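Long-range contacts in Cd1 (Flavonifractor plautii, PDB 7D39), which probably uses bound flavin mononucleotide to reduce the carbon-carbon double bond of flavones and flavonols, opening their breakdown in gut bacteria: residues F105-R111 with L160-W166; K167-N171 with N196-A200. All blocks are in the same frame, centred on the assembly; numbering follows the deposited sequence.

Interaction 1. Residues F105-R111 with L160-W166; sequences FGPRMDR and LALTPMW
Phe105, near the end of helix 96-109, packs against Leu160 and Trp166, where helix 153-162 closes in a Schellman motif in this flavodoxin-like fold. Leu160 CD1 lies over the centre of the Phe105 ring in a CH-pi contact, 3.6 Å from the centroid and 11° off the normal, while selenomethionine Met109 CG covers the opposite face toward the rim. Phe105 turns an edge to the face of Trp166 in an offset edge-to-face pair, planes at 86°, with CE2 3.6 Å from Trp166 CH2. Pro164 CG sits 3.6 Å above the Trp166 ring plane. Farther out, Thr163 swings its methyl CG2 opposite the backbone N, which brings it 3.7 Å from Asp110 N. Asp110 caps the next helix through OD1 to Asn113 N, and its CA makes a CH...O contact with Thr163 O. Selenomethionine Met165, with positive phi, is the C-prime residue, and both closing bonds, Trp166 N to Ala161 O and Met165 N to Leu162 O, are weak; its SE atom lies 4.1 Å from Arg111 CD. At the polar edge, Arg111 N donates to Thr163 O at 3.3 Å, nearly straight at 162° but tilted out of the carbonyl plane.

Interaction 2. Residues K167-N171 with N196-A200; sequences KVIDN and NIAEA
Ile169 lays its CG1-CD1 branch against Ala200, with CD1 3.6 Å from Ala200 CB, and joins strand 167-174 to helix 184-202. CG1 stands anti to the carbonyl carbon (chi1 -53°), which carries this branch to Ala200 and leaves CG2 on the side of Asn196, 4.1 Å from Asn196 CB. Ile197 comes in across Ile169 at about a right angle and touches with its tip alone, CD1 lying 4.0 Å from Ile169 CG1. Three helix residues, one of them a full turn from the first, thus close round a single isoleucine, whose side chain also packs on Val138 and Ser140 of the neighbouring strand.

One residue along the strand the chemistry turns polar. Asn196 ND2 donates to Asp170 OD2 at 2.8 Å, with an angle of 167° at the hydrogen. The carboxylate receives it on the syn lone pair; OD2 lies almost in the amide plane of Asn196, and the two flat groups are nearly coplanar. This straight bond would restrain the rotation of both groups. The other carboxylate oxygen, OD1, has a long, weak ion pair with Arg189.

The axes of the two segments approach to 8.7 Å and run nearly antiparallel, at 160°. A helix laid back along the edge strand that precedes it, over one face of a parallel five-stranded sheet, is the packing of the three-layer alpha-beta-alpha flavodoxin-like fold.

Interactions 1 and 2 follow one another along the chain, with centres about 17 Å apart, and meet where Ala161 CB packs on Val168 CG2, 3.7 Å away. Val168 turns to helix 153-162 and Ile169, the next residue, to helix 184-202, which places strand 167-174 between the two helices. In interaction 1 the end of helix 153-162 and the turn after it meet the junction of helices 96-109 and 111-124. The first buries more surface, 468 against 194 Å², and grades from a buried aromatic centre to partly exposed residues. The second is mostly buried, with an aliphatic cluster beside one polar pair. A backbone bond crosses interaction 1, a side-chain bond interaction 2.

Interaction 1. Residues F105-R111 with L160-W166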
ATOM      1  N   PHE A 105       3.123  -7.918   2.038  1.00 25.35           N
ATOM      2  CA  PHE A 105       3.558  -7.023   3.103  1.00 29.97           C
ATOM      3  C   PHE A 105       2.917  -7.399   4.433  1.00 30.89           C
ATOM      4  O   PHE A 105       3.512  -7.175   5.489  1.00 27.96           O
ATOM      5  CB  PHE A 105       3.216  -5.569   2.757  1.00 19.30           C
ATOM      6  CG  PHE A 105       4.371  -4.780   2.192  1.00 26.26           C
ATOM      7  CD1 PHE A 105       5.213  -5.331   1.232  1.00 20.76           C
ATOM      8  CD2 PHE A 105       4.606  -3.475   2.608  1.00 23.48           C
ATOM      9  CE1 PHE A 105       6.279  -4.588   0.711  1.00 21.11           C
ATOM     10  CE2 PHE A 105       5.666  -2.737   2.097  1.00 24.13           C
ATOM     11  CZ  PHE A 105       6.501  -3.293   1.137  1.00 22.55           C
ATOM     12  N   GLY A 106       1.712  -7.961   4.389  1.00 30.35           N
ATOM     13  CA  GLY A 106       0.894  -8.198   5.557  1.00 38.54           C
ATOM     14  C   GLY A 106       1.623  -8.805   6.736  1.00 48.47           C
ATOM     15  O   GLY A 106       1.700  -8.218   7.819  1.00 57.66           O
ATOM     16  N   PRO A 107       2.158 -10.012   6.552  1.00 50.76           N
ATOM     17  CA  PRO A 107       2.784 -10.735   7.668  1.00 52.69           C
ATOM     18  C   PRO A 107       4.181 -10.267   8.042  1.00 47.24           C
ATOM     19  O   PRO A 107       4.759 -10.801   8.992  1.00 46.06           O
ATOM     20  CB  PRO A 107       2.821 -12.185   7.151  1.00 57.60           C
ATOM     21  CG  PRO A 107       1.736 -12.243   6.106  1.00 55.51           C
ATOM     22  CD  PRO A 107       1.843 -10.907   5.428  1.00 52.02           C
ATOM     23  N   ARG A 108       4.758  -9.300   7.352  1.00 46.90           N
ATOM     24  CA  ARG A 108       6.111  -8.873   7.662  1.00 44.48           C
ATOM     25  C   ARG A 108       6.227  -7.396   8.008  1.00 36.15           C
ATOM     26  O   ARG A 108       7.200  -7.006   8.664  1.00 37.24           O
ATOM     27  CB  ARG A 108       7.048  -9.180   6.480  1.00 54.93           C
ATOM     28  CG  ARG A 108       7.720 -10.561   6.493  1.00 56.86           C
ATOM     29  CD  ARG A 108       8.393 -10.823   5.137  1.00 55.98           C
ATOM     30  NE  ARG A 108       9.768 -11.301   5.255  1.00 53.14           N
ATOM     31  CZ  ARG A 108      10.797 -10.570   5.687  1.00 54.11           C
ATOM     32  NH1 ARG A 108      10.628  -9.317   6.064  1.00 47.98           N
ATOM     33  NH2 ARG A 108      12.009 -11.105   5.757  1.00 65.29           N
HETATM   34  N   MSE A 109       5.268  -6.575   7.611  1.00 22.16           N
HETATM   35  CA  MSE A 109       5.480  -5.151   7.615  1.00 22.88           C
HETATM   36  C   MSE A 109       4.447  -4.390   8.418  1.00 21.68           C
HETATM   37  O   MSE A 109       4.520  -3.170   8.504  1.00 35.02           O
HETATM   38  CB  MSE A 109       5.505  -4.643   6.175  1.00 26.96           C
HETATM   39  CG  MSE A 109       6.711  -5.134   5.406  1.00 37.65           C
HETATM   40 SE   MSE A 109       8.338  -4.599   6.323  1.00 50.54          SE
HETATM   41  CE  MSE A 109       9.327  -3.986   4.774  1.00 61.20           C
ATOM     42  N   ASP A 110       3.486  -5.103   9.011  1.00 21.63           N
ATOM     43  CA  ASP A 110       2.416  -4.438   9.746  1.00 29.26           C
ATOM     44  C   ASP A 110       2.991  -3.735  10.967  1.00 30.16           C
ATOM     45  O   ASP A 110       3.581  -4.377  11.840  1.00 30.80           O
ATOM     46  CB  ASP A 110       1.340  -5.429  10.163  1.00 32.29           C
ATOM     47  CG  ASP A 110       0.162  -4.746  10.828  1.00 39.23           C
ATOM     48  OD1 ASP A 110       0.211  -4.538  12.058  1.00 40.01           O
ATOM     49  OD2 ASP A 110      -0.799  -4.382  10.115  1.00 45.33           O
ATOM     50  N   ARG A 111       2.826  -2.411  11.023  1.00 26.07           N
ATOM     51  CA  ARG A 111       3.516  -1.642  12.050  1.00 32.67           C
ATOM     52  C   ARG A 111       3.013  -2.000  13.441  1.00 27.95           C
ATOM     53  O   ARG A 111       3.795  -2.063  14.396  1.00 25.29           O
ATOM     54  CB  ARG A 111       3.372  -0.143  11.799  1.00 30.75           C
ATOM     55  CG  ARG A 111       3.820   0.671  12.998  1.00 40.97           C
ATOM     56  CD  ARG A 111       4.181   2.097  12.640  1.00 47.12           C
ATOM     57  NE  ARG A 111       5.505   2.182  12.030  1.00 54.02           N
ATOM     58  CZ  ARG A 111       6.570   2.713  12.624  1.00 52.35           C
ATOM     59  NH1 ARG A 111       7.731   2.744  11.982  1.00 48.69           N
ATOM     60  NH2 ARG A 111       6.472   3.223  13.853  1.00 41.96           N
ATOM     61  N   LEU A 160      -0.840  -0.303  -0.075  1.00 26.15           N
ATOM     62  CA  LEU A 160       0.513  -0.791   0.169  1.00 19.21           C
ATOM     63  C   LEU A 160       1.177  -0.016   1.305  1.00 24.74           C
ATOM     64  O   LEU A 160       1.812  -0.610   2.185  1.00 25.76           O
ATOM     65  CB  LEU A 160       1.338  -0.708  -1.113  1.00 18.94           C
ATOM     66  CG  LEU A 160       2.815  -1.077  -0.924  1.00 22.88           C
ATOM     67  CD1 LEU A 160       2.915  -2.524  -0.442  1.00 18.77           C
ATOM     68  CD2 LEU A 160       3.620  -0.900  -2.198  1.00 20.26           C
ATOM     69  N   ALA A 161       1.027   1.311   1.309  1.00 22.17           N
ATOM     70  CA  ALA A 161       1.608   2.143   2.362  1.00 23.98           C
ATOM     71  C   ALA A 161       0.912   1.938   3.700  1.00 25.26           C
ATOM     72  O   ALA A 161       1.542   2.090   4.754  1.00 22.29           O
ATOM     73  CB  ALA A 161       1.533   3.621   1.977  1.00 21.54           C
ATOM     74  N   LEU A 162      -0.378   1.595   3.669  1.00 23.40           N
ATOM     75  CA  LEU A 162      -1.180   1.533   4.888  1.00 26.88           C
ATOM     76  C   LEU A 162      -0.648   0.498   5.866  1.00 25.82           C
ATOM     77  O   LEU A 162      -0.685   0.709   7.083  1.00 25.52           O
ATOM     78  CB  LEU A 162      -2.634   1.225   4.535  1.00 22.73           C
ATOM     79  CG  LEU A 162      -3.606   1.030   5.690  1.00 23.53           C
ATOM     80  CD1 LEU A 162      -4.995   1.417   5.237  1.00 24.14           C
ATOM     81  CD2 LEU A 162      -3.592  -0.415   6.147  1.00 21.85           C
ATOM     82  N   THR A 163      -0.190  -0.646   5.365  1.00 20.99           N
ATOM     83  CA  THR A 163       0.220  -1.718   6.264  1.00 23.04           C
ATOM     84  C   THR A 163       1.348  -1.273   7.187  1.00 22.53           C
ATOM     85  O   THR A 163       1.184  -1.336   8.410  1.00 29.71           O
ATOM     86  CB  THR A 163       0.535  -2.968   5.427  1.00 28.33           C
ATOM     87  OG1 THR A 163      -0.703  -3.578   5.042  1.00 32.59           O
ATOM     88  CG2 THR A 163       1.380  -3.998   6.174  1.00 20.41           C
ATOM     89  N   PRO A 164       2.498  -0.802   6.680  1.00 22.06           N
ATOM     90  CA  PRO A 164       3.550  -0.283   7.566  1.00 22.33           C
ATOM     91  C   PRO A 164       3.375   1.173   7.963  1.00 23.11           C
ATOM     92  O   PRO A 164       4.249   1.713   8.650  1.00 28.54           O
ATOM     93  CB  PRO A 164       4.816  -0.448   6.719  1.00 22.10           C
ATOM     94  CG  PRO A 164       4.310  -0.252   5.313  1.00 28.73           C
ATOM     95  CD  PRO A 164       2.956  -0.919   5.287  1.00 21.09           C
HETATM   96  N   MSE A 165       2.284   1.812   7.563  1.00 23.00           N
HETATM   97  CA  MSE A 165       2.048   3.225   7.846  1.00 23.95           C
HETATM   98  C   MSE A 165       3.172   4.135   7.358  1.00 24.05           C
HETATM   99  O   MSE A 165       3.521   5.110   8.013  1.00 25.16           O
HETATM  100  CB  MSE A 165       1.827   3.433   9.339  1.00 24.55           C
HETATM  101  CG  MSE A 165       0.482   2.936   9.812  1.00 36.65           C
HETATM  102 SE   MSE A 165       0.304   3.014  11.764  1.00 43.49          SE
HETATM  103  CE  MSE A 165       0.358   4.944  12.020  1.00 32.30           C
ATOM    104  N   TRP A 166       3.748   3.811   6.208  1.00 23.44           N
ATOM    105  CA  TRP A 166       4.669   4.737   5.569  1.00 24.11           C
ATOM    106  C   TRP A 166       3.943   6.015   5.172  1.00 27.63           C
ATOM    107  O   TRP A 166       2.760   6.003   4.820  1.00 26.91           O
ATOM    108  CB  TRP A 166       5.296   4.091   4.336  1.00 28.43           C
ATOM    109  CG  TRP A 166       6.249   3.013   4.664  1.00 22.84           C
ATOM    110  CD1 TRP A 166       6.824   2.778   5.868  1.00 23.35           C
ATOM    111  CD2 TRP A 166       6.747   2.015   3.776  1.00 23.55           C
ATOM    112  NE1 TRP A 166       7.660   1.709   5.789  1.00 23.08           N
ATOM    113  CE2 TRP A 166       7.627   1.211   4.514  1.00 22.38           C
ATOM    114  CE3 TRP A 166       6.543   1.729   2.425  1.00 26.53           C
ATOM    115  CZ2 TRP A 166       8.300   0.131   3.953  1.00 21.99           C
ATOM    116  CZ3 TRP A 166       7.213   0.658   1.867  1.00 28.30           C
ATOM    117  CH2 TRP A 166       8.083  -0.131   2.632  1.00 23.07           C
TER

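Interaction 2. Residues K167-N171 with N196-A200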
ATOM      1  N   LYS A 167       4.662   7.132   5.212  1.00 24.86           N
ATOM      2  CA  LYS A 167       4.040   8.423   4.944  1.00 25.44           C
ATOM      3  C   LYS A 167       4.018   8.680   3.438  1.00 24.98           C
ATOM      4  O   LYS A 167       5.067   8.810   2.803  1.00 28.09           O
ATOM      5  CB  LYS A 167       4.774   9.532   5.690  1.00 27.55           C
ATOM      6  CG  LYS A 167       4.289  10.931   5.327  1.00 37.14           C
ATOM      7  CD  LYS A 167       5.071  11.994   6.071  1.00 49.65           C
ATOM      8  CE  LYS A 167       4.622  12.127   7.524  1.00 55.47           C
ATOM      9  NZ  LYS A 167       5.785  12.267   8.456  1.00 54.92           N
ATOM     10  N   VAL A 168       2.817   8.755   2.868  1.00 26.65           N
ATOM     11  CA  VAL A 168       2.651   9.015   1.442  1.00 29.32           C
ATOM     12  C   VAL A 168       2.932  10.483   1.151  1.00 27.62           C
ATOM     13  O   VAL A 168       2.391  11.374   1.807  1.00 26.03           O
ATOM     14  CB  VAL A 168       1.234   8.622   0.994  1.00 25.87           C
ATOM     15  CG1 VAL A 168       1.023   8.881  -0.505  1.00 23.57           C
ATOM     16  CG2 VAL A 168       0.970   7.166   1.295  1.00 23.12           C
ATOM     17  N   ILE A 169       3.760  10.750   0.143  1.00 27.42           N
ATOM     18  CA  ILE A 169       4.008  12.144  -0.206  1.00 25.97           C
ATOM     19  C   ILE A 169       3.188  12.542  -1.430  1.00 33.22           C
ATOM     20  O   ILE A 169       2.417  13.511  -1.384  1.00 31.89           O
ATOM     21  CB  ILE A 169       5.509  12.409  -0.402  1.00 26.66           C
ATOM     22  CG1 ILE A 169       6.288  11.935   0.829  1.00 26.44           C
ATOM     23  CG2 ILE A 169       5.764  13.894  -0.683  1.00 27.28           C
ATOM     24  CD1 ILE A 169       5.973  12.703   2.117  1.00 27.40           C
ATOM     25  N   ASP A 170       3.333  11.797  -2.518  1.00 28.27           N
ATOM     26  CA  ASP A 170       2.495  11.970  -3.692  1.00 24.76           C
ATOM     27  C   ASP A 170       1.818  10.653  -4.048  1.00 27.74           C
ATOM     28  O   ASP A 170       2.314   9.578  -3.715  1.00 29.90           O
ATOM     29  CB  ASP A 170       3.310  12.493  -4.884  1.00 24.89           C
ATOM     30  CG  ASP A 170       3.513  13.999  -4.816  1.00 33.52           C
ATOM     31  OD1 ASP A 170       2.498  14.719  -4.920  1.00 28.19           O
ATOM     32  OD2 ASP A 170       4.672  14.445  -4.640  1.00 26.48           O
ATOM     33  N   ASN A 171       0.660  10.747  -4.727  1.00 23.66           N
ATOM     34  CA  ASN A 171      -0.101   9.573  -5.144  1.00 24.43           C
ATOM     35  C   ASN A 171      -0.864   9.970  -6.416  1.00 22.87           C
ATOM     36  O   ASN A 171      -2.056  10.266  -6.418  1.00 26.15           O
ATOM     37  CB  ASN A 171      -1.033   9.085  -4.035  1.00 22.80           C
ATOM     38  CG  ASN A 171      -1.663   7.786  -4.368  1.00 24.18           C
ATOM     39  OD1 ASN A 171      -1.510   7.294  -5.479  1.00 25.91           O
ATOM     40  ND2 ASN A 171      -2.385   7.205  -3.418  1.00 27.48           N
ATOM     41  N   ASN A 196      10.019  15.983  -4.634  1.00 28.58           N
ATOM     42  CA  ASN A 196       9.247  15.868  -3.402  1.00 28.62           C
ATOM     43  C   ASN A 196       9.721  14.702  -2.538  1.00 28.07           C
ATOM     44  O   ASN A 196      10.040  14.885  -1.357  1.00 33.33           O
ATOM     45  CB  ASN A 196       7.767  15.733  -3.743  1.00 33.00           C
ATOM     46  CG  ASN A 196       7.212  16.995  -4.330  1.00 28.89           C
ATOM     47  OD1 ASN A 196       7.928  17.977  -4.442  1.00 29.81           O
ATOM     48  ND2 ASN A 196       5.945  16.983  -4.711  1.00 33.31           N
ATOM     49  N   ILE A 197       9.771  13.488  -3.096  1.00 27.55           N
ATOM     50  CA  ILE A 197      10.173  12.358  -2.261  1.00 29.52           C
ATOM     51  C   ILE A 197      11.555  12.604  -1.665  1.00 29.89           C
ATOM     52  O   ILE A 197      11.826  12.231  -0.516  1.00 31.28           O
ATOM     53  CB  ILE A 197      10.111  11.037  -3.058  1.00 25.79           C
ATOM     54  CG1 ILE A 197      10.166   9.837  -2.114  1.00 27.06           C
ATOM     55  CG2 ILE A 197      11.251  10.933  -4.026  1.00 27.48           C
ATOM     56  CD1 ILE A 197       9.035   9.790  -1.100  1.00 24.99           C
ATOM     57  N   ALA A 198      12.432  13.277  -2.410  1.00 34.11           N
ATOM     58  CA  ALA A 198      13.780  13.537  -1.923  1.00 32.20           C
ATOM     59  C   ALA A 198      13.771  14.517  -0.756  1.00 32.06           C
ATOM     60  O   ALA A 198      14.422  14.284   0.266  1.00 30.12           O
ATOM     61  CB  ALA A 198      14.659  14.056  -3.063  1.00 35.35           C
ATOM     62  N   GLU A 199      13.051  15.632  -0.892  1.00 35.88           N
ATOM     63  CA  GLU A 199      12.974  16.578   0.217  1.00 31.33           C
ATOM     64  C   GLU A 199      12.375  15.908   1.442  1.00 37.80           C
ATOM     65  O   GLU A 199      12.897  16.042   2.553  1.00 37.82           O
ATOM     66  CB  GLU A 199      12.144  17.803  -0.167  1.00 36.54           C
ATOM     67  CG  GLU A 199      12.610  18.545  -1.398  1.00 49.36           C
ATOM     68  CD  GLU A 199      13.893  19.292  -1.167  1.00 67.36           C
ATOM     69  OE1 GLU A 199      14.820  18.712  -0.567  1.00 70.87           O
ATOM     70  OE2 GLU A 199      13.973  20.469  -1.574  1.00 78.90           O
ATOM     71  N   ALA A 200      11.275  15.170   1.249  1.00 37.65           N
ATOM     72  CA  ALA A 200      10.593  14.517   2.359  1.00 30.62           C
ATOM     73  C   ALA A 200      11.537  13.621   3.134  1.00 31.53           C
ATOM     74  O   ALA A 200      11.511  13.600   4.364  1.00 34.25           O
ATOM     75  CB  ALA A 200       9.408  13.703   1.837  1.00 30.59           C
TER